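Local atomic coordinates of malonyl-CoA decarboxylase (Rhodopseudomonas palustris, PDB entry 4KSA), a protein that probably catalyses the decarboxylation of malonyl-CoA to acetyl-CoA and carbon dioxide. Residues D159-F164 against A276-G281; S166-G171 against P222-E227; K313-E318 against T333-L338; P341-D346 against N402-S407. All blocks are in the same frame, centred on the assembly; numbering follows the deposited sequence.

Contact 1: residues D159-F164 against A276-G281. With MG (magnesium ion), chain E.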
# COMPACT_ATOMS: atom_id res chain seq x y z
N ASP A 159 -24.84 15.38 -23.75
CA ASP A 159 -24.02 14.23 -24.11
C ASP A 159 -22.87 14.06 -23.12
O ASP A 159 -22.47 12.93 -22.82
CB ASP A 159 -23.49 14.39 -25.54
CG ASP A 159 -24.57 14.14 -26.58
OD1 ASP A 159 -24.54 14.80 -27.65
OD2 ASP A 159 -25.44 13.29 -26.33
N PHE A 160 -22.35 15.17 -22.62
CA PHE A 160 -21.27 15.12 -21.65
C PHE A 160 -21.75 14.44 -20.39
O PHE A 160 -21.06 13.61 -19.82
CB PHE A 160 -20.78 16.54 -21.32
CG PHE A 160 -19.72 17.05 -22.23
CD1 PHE A 160 -18.40 16.67 -22.05
CD2 PHE A 160 -20.03 17.90 -23.29
CE1 PHE A 160 -17.40 17.14 -22.90
CE2 PHE A 160 -19.04 18.37 -24.14
CZ PHE A 160 -17.72 17.99 -23.94
N VAL A 161 -22.95 14.80 -19.95
CA VAL A 161 -23.53 14.23 -18.75
C VAL A 161 -23.76 12.73 -18.91
O VAL A 161 -23.55 11.97 -17.97
CB VAL A 161 -24.86 14.96 -18.38
CG1 VAL A 161 -25.53 14.28 -17.18
CG2 VAL A 161 -24.57 16.41 -18.04
N HIS A 162 -24.17 12.28 -20.08
CA HIS A 162 -24.38 10.85 -20.25
C HIS A 162 -23.08 10.08 -20.05
O HIS A 162 -23.06 9.04 -19.40
CB HIS A 162 -24.97 10.54 -21.63
CG HIS A 162 -25.19 9.07 -21.88
ND1 HIS A 162 -26.11 8.33 -21.18
CD2 HIS A 162 -24.57 8.21 -22.72
CE1 HIS A 162 -26.06 7.07 -21.58
NE2 HIS A 162 -25.13 6.97 -22.51
N LEU A 163 -21.98 10.58 -20.62
CA LEU A 163 -20.69 9.90 -20.49
C LEU A 163 -20.06 10.06 -19.10
O LEU A 163 -19.64 9.06 -18.50
CB LEU A 163 -19.73 10.37 -21.58
CG LEU A 163 -20.27 10.13 -23.01
CD1 LEU A 163 -19.46 10.92 -24.03
CD2 LEU A 163 -20.25 8.64 -23.32
N PHE A 164 -20.01 11.29 -18.58
CA PHE A 164 -19.46 11.57 -17.25
C PHE A 164 -20.17 10.74 -16.20
O PHE A 164 -19.55 10.21 -15.27
CB PHE A 164 -19.64 13.05 -16.86
CG PHE A 164 -18.64 13.98 -17.47
CD1 PHE A 164 -18.56 15.29 -17.04
CD2 PHE A 164 -17.81 13.55 -18.51
CE1 PHE A 164 -17.66 16.19 -17.62
CE2 PHE A 164 -16.90 14.43 -19.11
CZ PHE A 164 -16.83 15.76 -18.66
N ALA A 276 -20.48 19.94 -12.28
CA ALA A 276 -21.79 20.39 -11.83
C ALA A 276 -22.89 19.52 -12.41
O ALA A 276 -22.91 19.23 -13.61
CB ALA A 276 -22.01 21.83 -12.24
N GLY A 277 -23.80 19.09 -11.56
CA GLY A 277 -24.90 18.27 -12.03
C GLY A 277 -24.62 16.79 -12.15
O GLY A 277 -25.46 16.05 -12.66
N ILE A 278 -23.44 16.36 -11.72
CA ILE A 278 -23.12 14.94 -11.78
C ILE A 278 -23.27 14.43 -10.37
O ILE A 278 -22.69 15.00 -9.44
CB ILE A 278 -21.68 14.69 -12.29
CG1 ILE A 278 -21.64 14.72 -13.81
CG2 ILE A 278 -21.20 13.33 -11.85
CD1 ILE A 278 -22.18 15.98 -14.43
N SER A 279 -24.05 13.36 -10.20
CA SER A 279 -24.31 12.77 -8.89
C SER A 279 -23.23 11.82 -8.43
O SER A 279 -22.71 11.04 -9.22
CB SER A 279 -25.64 12.02 -8.90
OG SER A 279 -25.78 11.19 -7.75
N PHE A 280 -22.90 11.88 -7.15
CA PHE A 280 -21.89 11.01 -6.57
C PHE A 280 -22.54 10.20 -5.46
O PHE A 280 -21.87 9.65 -4.59
CB PHE A 280 -20.73 11.84 -6.03
CG PHE A 280 -19.90 12.45 -7.11
CD1 PHE A 280 -19.19 11.64 -7.99
CD2 PHE A 280 -19.88 13.83 -7.30
CE1 PHE A 280 -18.47 12.19 -9.04
CE2 PHE A 280 -19.17 14.40 -8.35
CZ PHE A 280 -18.46 13.57 -9.23
N GLY A 281 -23.85 10.11 -5.53
CA GLY A 281 -24.58 9.37 -4.52
C GLY A 281 -25.18 10.32 -3.51
O GLY A 281 -24.78 11.48 -3.37
MG MG E . -25.08 4.96 -23.93

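Contact 2: residues S166-G171 against P222-E227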
# COMPACT_ATOMS: atom_id res chain seq x y z
N SER A 166 -21.54 7.87 -16.55
CA SER A 166 -21.06 6.50 -16.63
C SER A 166 -19.62 6.37 -16.16
O SER A 166 -19.23 5.33 -15.62
CB SER A 166 -21.19 5.97 -18.04
OG SER A 166 -20.83 4.60 -18.05
N TRP A 167 -18.81 7.40 -16.36
CA TRP A 167 -17.42 7.32 -15.94
C TRP A 167 -17.20 7.55 -14.45
O TRP A 167 -16.41 6.85 -13.83
CB TRP A 167 -16.55 8.34 -16.69
CG TRP A 167 -16.59 8.21 -18.16
CD1 TRP A 167 -17.09 7.18 -18.88
CD2 TRP A 167 -16.13 9.18 -19.10
NE1 TRP A 167 -16.99 7.45 -20.22
CE2 TRP A 167 -16.40 8.68 -20.38
CE3 TRP A 167 -15.52 10.44 -18.97
CZ2 TRP A 167 -16.08 9.39 -21.54
CZ3 TRP A 167 -15.20 11.14 -20.12
CH2 TRP A 167 -15.48 10.61 -21.39
N PHE A 168 -17.88 8.54 -13.89
CA PHE A 168 -17.70 8.81 -12.48
C PHE A 168 -18.68 8.02 -11.64
O PHE A 168 -19.52 8.59 -10.97
CB PHE A 168 -17.85 10.30 -12.16
CG PHE A 168 -16.77 11.16 -12.76
CD1 PHE A 168 -16.91 11.70 -14.03
CD2 PHE A 168 -15.61 11.43 -12.05
CE1 PHE A 168 -15.92 12.48 -14.58
CE2 PHE A 168 -14.60 12.22 -12.60
CZ PHE A 168 -14.76 12.74 -13.86
N ASN A 169 -18.55 6.70 -11.68
CA ASN A 169 -19.40 5.81 -10.89
C ASN A 169 -19.14 6.01 -9.39
O ASN A 169 -17.98 6.06 -8.96
CB ASN A 169 -19.12 4.35 -11.27
CG ASN A 169 -17.67 3.93 -10.99
OD1 ASN A 169 -17.39 2.75 -10.75
ND2 ASN A 169 -16.74 4.89 -11.03
N ARG A 170 -20.20 6.12 -8.59
CA ARG A 170 -20.03 6.33 -7.15
C ARG A 170 -19.24 5.21 -6.46
O ARG A 170 -18.59 5.44 -5.44
CB ARG A 170 -21.39 6.49 -6.46
CG ARG A 170 -22.32 5.31 -6.61
CD ARG A 170 -23.43 5.38 -5.57
NE ARG A 170 -24.75 5.33 -6.18
CZ ARG A 170 -25.55 4.27 -6.14
NH1 ARG A 170 -25.18 3.16 -5.51
NH2 ARG A 170 -26.73 4.33 -6.76
N GLY A 171 -19.29 4.00 -7.01
CA GLY A 171 -18.56 2.88 -6.43
C GLY A 171 -17.07 3.10 -6.20
O GLY A 171 -16.49 2.51 -5.29
N PRO A 222 -10.90 7.83 -9.00
CA PRO A 222 -9.77 7.51 -9.88
C PRO A 222 -9.75 8.21 -11.25
O PRO A 222 -8.69 8.36 -11.83
CB PRO A 222 -9.84 5.98 -9.99
CG PRO A 222 -11.30 5.66 -9.74
CD PRO A 222 -11.67 6.62 -8.64
N ARG A 223 -10.92 8.64 -11.75
CA ARG A 223 -10.98 9.31 -13.06
C ARG A 223 -10.20 10.61 -13.07
O ARG A 223 -9.67 11.00 -14.10
CB ARG A 223 -12.42 9.64 -13.48
CG ARG A 223 -13.25 8.46 -13.92
CD ARG A 223 -12.75 7.85 -15.22
NE ARG A 223 -13.61 6.74 -15.62
CZ ARG A 223 -13.67 6.24 -16.85
NH1 ARG A 223 -14.49 5.23 -17.11
NH2 ARG A 223 -12.92 6.76 -17.81
N LEU A 224 -10.16 11.30 -11.94
CA LEU A 224 -9.45 12.55 -11.81
C LEU A 224 -8.48 12.40 -10.66
O LEU A 224 -8.74 12.83 -9.53
CB LEU A 224 -10.40 13.69 -11.53
CG LEU A 224 -11.35 14.04 -12.66
CD1 LEU A 224 -12.25 15.18 -12.22
CD2 LEU A 224 -10.55 14.44 -13.91
N VAL A 225 -7.36 11.77 -10.97
CA VAL A 225 -6.29 11.52 -10.02
C VAL A 225 -5.83 12.75 -9.24
O VAL A 225 -5.65 13.81 -9.81
CB VAL A 225 -5.09 10.88 -10.74
CG1 VAL A 225 -3.79 11.21 -10.00
CG2 VAL A 225 -5.29 9.35 -10.82
N ASP A 226 -5.65 12.56 -7.93
CA ASP A 226 -5.20 13.59 -7.02
C ASP A 226 -6.14 14.76 -6.92
O ASP A 226 -5.78 15.80 -6.39
CB ASP A 226 -3.81 14.10 -7.43
CG ASP A 226 -2.70 13.13 -7.04
OD1 ASP A 226 -1.57 13.27 -7.58
OD2 ASP A 226 -2.94 12.25 -6.19
N GLU A 227 -7.35 14.62 -7.41
CA GLU A 227 -8.26 15.74 -7.40
C GLU A 227 -9.45 15.62 -6.43
O GLU A 227 -10.31 14.74 -6.58
CB GLU A 227 -8.75 15.98 -8.83
CG GLU A 227 -9.36 17.34 -9.07
CD GLU A 227 -8.36 18.46 -8.89
OE1 GLU A 227 -7.46 18.60 -9.75
OE2 GLU A 227 -8.48 19.21 -7.89

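Contact 3: residues K313-E318 against T333-L338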
# COMPACT_ATOMS: atom_id res chain seq x y z
N LYS A 313 -33.91 35.61 -2.59
CA LYS A 313 -34.50 35.70 -3.92
C LYS A 313 -35.96 35.29 -3.86
O LYS A 313 -36.82 35.94 -4.46
CB LYS A 313 -33.74 34.80 -4.90
CG LYS A 313 -32.21 34.98 -4.90
CD LYS A 313 -31.60 34.47 -6.21
CE LYS A 313 -30.06 34.39 -6.17
NZ LYS A 313 -29.55 33.14 -5.51
N TRP A 314 -36.23 34.21 -3.15
CA TRP A 314 -37.59 33.71 -3.03
C TRP A 314 -38.50 34.70 -2.33
O TRP A 314 -39.61 34.94 -2.78
CB TRP A 314 -37.60 32.39 -2.25
CG TRP A 314 -38.97 31.86 -2.01
CD1 TRP A 314 -39.75 31.17 -2.88
CD2 TRP A 314 -39.73 31.97 -0.80
NE1 TRP A 314 -40.96 30.85 -2.30
CE2 TRP A 314 -40.98 31.33 -1.02
CE3 TRP A 314 -39.50 32.57 0.45
CZ2 TRP A 314 -41.97 31.25 -0.04
CZ3 TRP A 314 -40.48 32.49 1.43
CH2 TRP A 314 -41.71 31.84 1.17
N LEU A 315 -38.02 35.27 -1.22
CA LEU A 315 -38.78 36.24 -0.43
C LEU A 315 -39.16 37.45 -1.26
O LEU A 315 -40.26 37.98 -1.13
CB LEU A 315 -37.98 36.70 0.79
CG LEU A 315 -38.71 37.59 1.80
CD1 LEU A 315 -39.94 36.85 2.32
CD2 LEU A 315 -37.78 37.96 2.96
N LYS A 316 -38.23 37.87 -2.11
CA LYS A 316 -38.41 39.00 -3.02
C LYS A 316 -39.62 38.70 -3.90
O LYS A 316 -40.56 39.47 -3.97
CB LYS A 316 -37.16 39.14 -3.90
CG LYS A 316 -37.35 39.92 -5.19
CD LYS A 316 -37.47 41.41 -4.93
CE LYS A 316 -37.46 42.19 -6.25
NZ LYS A 316 -37.89 43.61 -6.11
N ARG A 317 -39.57 37.55 -4.56
CA ARG A 317 -40.64 37.11 -5.43
C ARG A 317 -41.98 37.05 -4.69
O ARG A 317 -43.02 37.33 -5.27
CB ARG A 317 -40.28 35.72 -5.98
CG ARG A 317 -41.24 35.15 -7.00
CD ARG A 317 -40.82 33.72 -7.33
NE ARG A 317 -39.36 33.60 -7.39
CZ ARG A 317 -38.67 32.57 -6.91
NH1 ARG A 317 -39.30 31.56 -6.33
NH2 ARG A 317 -37.34 32.58 -6.98
N GLU A 318 -41.94 36.68 -3.42
CA GLU A 318 -43.15 36.55 -2.63
C GLU A 318 -43.74 37.92 -2.30
O GLU A 318 -44.95 38.08 -2.19
CB GLU A 318 -42.85 35.78 -1.35
CG GLU A 318 -44.07 35.11 -0.72
CD GLU A 318 -44.79 34.21 -1.70
OE1 GLU A 318 -44.10 33.47 -2.44
OE2 GLU A 318 -46.04 34.23 -1.72
N THR A 333 -45.98 45.00 6.05
CA THR A 333 -45.55 46.19 6.77
C THR A 333 -44.23 45.98 7.52
O THR A 333 -43.32 46.79 7.41
CB THR A 333 -46.61 46.64 7.78
OG1 THR A 333 -47.90 46.62 7.15
CG2 THR A 333 -46.31 48.04 8.27
N ALA A 334 -44.14 44.88 8.28
CA ALA A 334 -42.93 44.55 9.04
C ALA A 334 -41.71 44.26 8.15
O ALA A 334 -40.61 44.76 8.38
CB ALA A 334 -43.21 43.35 9.94
N LEU A 335 -41.92 43.45 7.13
CA LEU A 335 -40.86 43.09 6.20
C LEU A 335 -40.10 44.30 5.67
O LEU A 335 -38.90 44.21 5.41
CB LEU A 335 -41.46 42.31 5.03
CG LEU A 335 -41.13 40.82 4.88
CD1 LEU A 335 -40.92 40.14 6.22
CD2 LEU A 335 -42.28 40.19 4.11
N GLU A 336 -40.79 45.42 5.51
CA GLU A 336 -40.16 46.65 4.99
C GLU A 336 -38.90 46.98 5.77
O GLU A 336 -38.06 47.76 5.31
CB GLU A 336 -41.13 47.84 5.07
CG GLU A 336 -42.38 47.71 4.22
CD GLU A 336 -43.22 48.97 4.23
OE1 GLU A 336 -43.72 49.35 5.32
OE2 GLU A 336 -43.40 49.59 3.16
N ALA A 337 -38.77 46.39 6.95
CA ALA A 337 -37.61 46.60 7.81
C ALA A 337 -36.37 46.02 7.14
O ALA A 337 -35.28 46.60 7.21
CB ALA A 337 -37.84 45.93 9.16
N LEU A 338 -36.53 44.87 6.48
CA LEU A 338 -35.43 44.22 5.80
C LEU A 338 -34.78 45.12 4.76
O LEU A 338 -33.63 44.92 4.39
CB LEU A 338 -35.92 42.93 5.13
CG LEU A 338 -36.38 41.86 6.12
CD1 LEU A 338 -37.10 40.74 5.39
CD2 LEU A 338 -35.17 41.34 6.88

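Contact 4: residues P341-D346 against N402-S407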
# COMPACT_ATOMS: atom_id res chain seq x y z
N PRO A 341 -30.32 49.78 5.80
CA PRO A 341 -28.88 49.61 6.01
C PRO A 341 -28.47 48.45 6.90
O PRO A 341 -27.98 47.43 6.42
CB PRO A 341 -28.46 50.95 6.60
CG PRO A 341 -29.33 51.90 5.86
CD PRO A 341 -30.68 51.21 5.91
N ASN A 342 -28.66 48.60 8.21
CA ASN A 342 -28.26 47.55 9.13
C ASN A 342 -29.34 47.23 10.14
O ASN A 342 -29.06 47.20 11.34
CB ASN A 342 -26.99 47.96 9.88
CG ASN A 342 -25.96 48.59 8.98
OD1 ASN A 342 -26.19 49.65 8.38
ND2 ASN A 342 -24.80 47.95 8.87
N TRP A 343 -30.56 46.97 9.68
CA TRP A 343 -31.64 46.66 10.61
C TRP A 343 -31.20 45.69 11.70
O TRP A 343 -31.65 45.79 12.84
CB TRP A 343 -32.84 46.07 9.86
CG TRP A 343 -32.56 44.79 9.15
CD1 TRP A 343 -32.25 44.62 7.84
CD2 TRP A 343 -32.58 43.48 9.73
NE1 TRP A 343 -32.07 43.29 7.56
CE2 TRP A 343 -32.27 42.57 8.70
CE3 TRP A 343 -32.84 42.99 11.02
CZ2 TRP A 343 -32.20 41.19 8.92
CZ3 TRP A 343 -32.77 41.62 11.23
CH2 TRP A 343 -32.45 40.74 10.19
N PHE A 344 -30.31 44.76 11.36
CA PHE A 344 -29.82 43.79 12.34
C PHE A 344 -29.09 44.45 13.51
O PHE A 344 -28.90 43.84 14.56
CB PHE A 344 -28.91 42.74 11.66
CG PHE A 344 -27.74 43.31 10.90
CD1 PHE A 344 -27.89 43.74 9.58
CD2 PHE A 344 -26.49 43.42 11.50
CE1 PHE A 344 -26.80 44.27 8.88
CE2 PHE A 344 -25.39 43.94 10.80
CZ PHE A 344 -25.55 44.37 9.49
N ASP A 345 -28.67 45.70 13.33
CA ASP A 345 -27.98 46.41 14.39
C ASP A 345 -28.94 47.07 15.39
O ASP A 345 -28.55 47.93 16.17
CB ASP A 345 -27.02 47.45 13.80
CG ASP A 345 -25.82 46.81 13.13
OD1 ASP A 345 -25.44 45.69 13.53
OD2 ASP A 345 -25.25 47.43 12.20
N ASP A 346 -30.21 46.67 15.36
CA ASP A 346 -31.21 47.21 16.28
C ASP A 346 -32.01 46.08 16.91
O ASP A 346 -33.05 45.69 16.40
CB ASP A 346 -32.18 48.15 15.55
CG ASP A 346 -33.26 48.69 16.47
OD1 ASP A 346 -32.94 49.50 17.37
OD2 ASP A 346 -34.44 48.31 16.30
N ASN A 402 -22.41 39.08 2.85
CA ASN A 402 -22.82 38.03 1.92
C ASN A 402 -24.11 37.34 2.35
O ASN A 402 -25.11 37.38 1.64
CB ASN A 402 -21.73 36.96 1.79
CG ASN A 402 -22.24 35.69 1.10
OD1 ASN A 402 -22.72 35.72 -0.03
ND2 ASN A 402 -22.13 34.55 1.81
N GLY A 403 -24.06 36.69 3.51
CA GLY A 403 -25.22 35.99 4.02
C GLY A 403 -26.47 36.85 4.01
O GLY A 403 -27.59 36.35 3.86
N MSE A 404 -26.28 38.16 4.16
CA MSE A 404 -27.38 39.10 4.18
C MSE A 404 -28.10 39.19 2.83
O MSE A 404 -29.33 39.26 2.79
CB MSE A 404 -26.86 40.48 4.61
CG MSE A 404 -27.88 41.36 5.32
SE MSE A 404 -28.85 40.49 6.78
CE MSE A 404 -27.46 40.40 8.11
N ARG A 405 -27.34 39.16 1.74
CA ARG A 405 -27.95 39.24 0.41
C ARG A 405 -28.49 37.89 -0.01
O ARG A 405 -29.39 37.78 -0.85
CB ARG A 405 -26.91 39.72 -0.62
CG ARG A 405 -25.98 38.64 -1.15
CD ARG A 405 -24.94 39.22 -2.10
NE ARG A 405 -24.00 40.12 -1.43
CZ ARG A 405 -22.76 39.79 -1.07
NH1 ARG A 405 -22.29 38.58 -1.32
NH2 ARG A 405 -21.99 40.68 -0.45
N GLN A 406 -27.93 36.85 0.59
CA GLN A 406 -28.31 35.48 0.29
C GLN A 406 -29.62 35.04 0.96
O GLN A 406 -30.50 34.47 0.31
CB GLN A 406 -27.16 34.59 0.73
CG GLN A 406 -27.09 33.26 0.04
CD GLN A 406 -25.66 32.75 -0.03
OE1 GLN A 406 -24.99 32.59 1.00
NE2 GLN A 406 -25.18 32.50 -1.24
N SER A 407 -29.75 35.33 2.25
CA SER A 407 -30.94 34.94 3.00
C SER A 407 -31.22 35.84 4.20
O SER A 407 -31.81 35.39 5.18
CB SER A 407 -30.77 33.52 3.52
OG SER A 407 -29.63 33.46 4.37

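Contact 1: residues D159-F164 against A276-G281
Val161 and Ile278 mark the closest approach of the two backbones, their CA atoms 7.0 Å apart, where helix 154-167 runs past the irregular loop joining strand 262-270 to helix 284-295. This is helix-against-loop packing between the N-terminal helical part of the chain and the acetyltransferase-clan domain that follows it. The loop can turn here because Gly277 has a positive phi (84°), at which a side chain would strike the preceding carbonyl oxygen. Ile278 then directs its side chain at the helix. Ile278 CG1 meets Phe164 CB at 4.0 Å, while its CD1 lies more loosely, 4.4 Å from Val161 CG2. Val161 and Phe164 suit this face, nearly one turn apart and both apolar; Arg140 of helix 132-146 touches both, and Ile278 as well. Beyond the packing, Ser279 OG accepts a bond from the backbone N of Gly281 in an ST turn, nearly straight at 167°. His162 points to another side of the same helix. With its CG anti to the backbone N (chi1 179°), its imidazole stands away from the loop, and NE2 binds the magnesium ion at 2.5 Å, which His162 NE2 of the second subunit binds too.

Contact 2: residues S166-G171 against P222-E227
Trp167, in the last turn of helix 154-167, carries the guanidinium of Arg223 flat on its indole. The centres lie 4.3 Å apart and the planes 21° from parallel, a cation-pi stack placed toward the rim of the ring. Trp167 CB sits under the other end of the group, 3.5 Å from Arg223 NE. The carbonyl oxygen of Trp167, at the helix end, where the regular backbone bonds run out, takes a weak and bent bond from Arg223 NE (3.3 Å). Arginine fits because one flat cation can cover the ring while offering an N-H to the backbone, and a bend at its second torsion (chi2 -67°) lays it there. With an alanine here, Trp167 would probably lose the cation over its face and its carbonyl oxygen the N-H of NE. At Phe168 the chain leaves the helix in an inverse gamma turn, closed by Asn169 N, the second weak donor to Trp167 O. Arg223 and Leu224 belong to the loop between strands 214-220 and 230-237, which meets the helix end here. The Phe168 ring has Arg223 CG over one face, and its CE2 lies 3.5 Å from Arg223 CB. Leu224 CG comes in the plane of that ring, at its edge, 3.7 Å from Phe168 CE2. Further on, Asn169 packs on Arg223 of the second subunit, whose Phe172 makes a cation-pi contact with Arg223 of this chain.

Contact 3: residues K313-E318 against T333-L338
In the C-terminal domain, helix 311-320 packs against helix 329-335 and the helically wound residues after it through a small leucine cluster, with the backbones running in roughly opposite directions. Leu315 and Leu335 form the closest backbone pair, at a CA-CA distance of 9.8 Å, so side chains alone bridge the gap. Leu315 does so with both methyl groups. Its CG lies anti to the backbone N (chi1 -173°), which carries the fork out toward the other helix, and Leu315 CD2 meets Leu338 CD1 at 3.8 Å. These two side chains cross at about a right angle, methyl against methyl. Leu315 CD1, the other branch, faces Leu335 CD2 at a looser 4.5 Å. Leu335 and Leu338 lie three residues apart, nearly one turn, and therefore present their side chains on the same face; the backbone bond from Leu338 N to Leu335 O spans that turn. Helix 347-367 lies against the cluster, with Leu360 on Leu315, Ile356 on Leu335 and Leu353 on Leu338. Polar groups keep to other sides of helix 311-320: Lys316 pairs with Asp320, and Glu318 OE2 bonds to Ser324 OG. Leucine suits all three places, being branched at its end and able to offer methyls in two directions. Since no hydrogen bond or ion pair crosses between the segments, the attraction is dispersion and burial of apolar surface, which sets a spacing more than a precise orientation.

Contact 4: residues P341-D346 against N402-S407
Trp343 and Phe344 both hold CG between the backbone N and the carbonyl carbon (chi1 62° and 56°), and these two crowded torsions set their neighbouring rings to receive one side chain, that of Met404. Met404 is selenomethionine in the crystal, with SE in place of sulfur. Its chain leaves helix 401-407 with CG anti to the backbone N, then bends at both the second and third torsions, which curls the terminal methyl back over Phe344. That methyl, Met404 CE, stands 4.1 Å from the centroid of the Phe344 ring and 27° off its normal, a CH-pi contact over the face. The nearest ring atom is CD1 of Phe344, 3.7 Å from Met404 CE. On the opposite face of this ring lies CB of Asn342, so the phenyl group is held from both sides. SE of Met404 approaches the rings obliquely: it is 4.0 Å from CZ2 of Trp343 and 5.3 Å from the Phe344 centroid. Phe344 CB in turn covers a face of the indole, which also packs on Thr349 and Leu353 of helix 347-367. Methionine suits the place because it is flexible enough to fold between two rings and presents a polarisable atom beside a methyl. Just after the aromatic pair, Asp346 is the N-cap of helix 347-367, its OD2 bonded to Thr349 OG1. Trp343, Phe344 and Met404 make a double Met-aromatic contact, joining the turn before helix 347-367 to helix 401-407 of the C-terminal domain.

Contacts 1 and 2 share helix 154-167 and touch each other, Phe280 packing on Phe168 and Arg170; they tie the helical N-terminal part to the loops of the C-terminal domain. Contacts 3 and 4 lie in the C-terminal domain alone and meet where Leu338 packs on Trp343. The pairs stand well apart, with about 36 to 43 Å between centres. Contacts 1, 2 and 3 are buried, while contact 4 is only partly so. Chemistry follows place: near the second subunit, metal binding and cation-pi stacking join the apolar packing, whereas contacts 3 and 4, untouched by other chains, rely on leucine methyls and on methionine against aromatic rings.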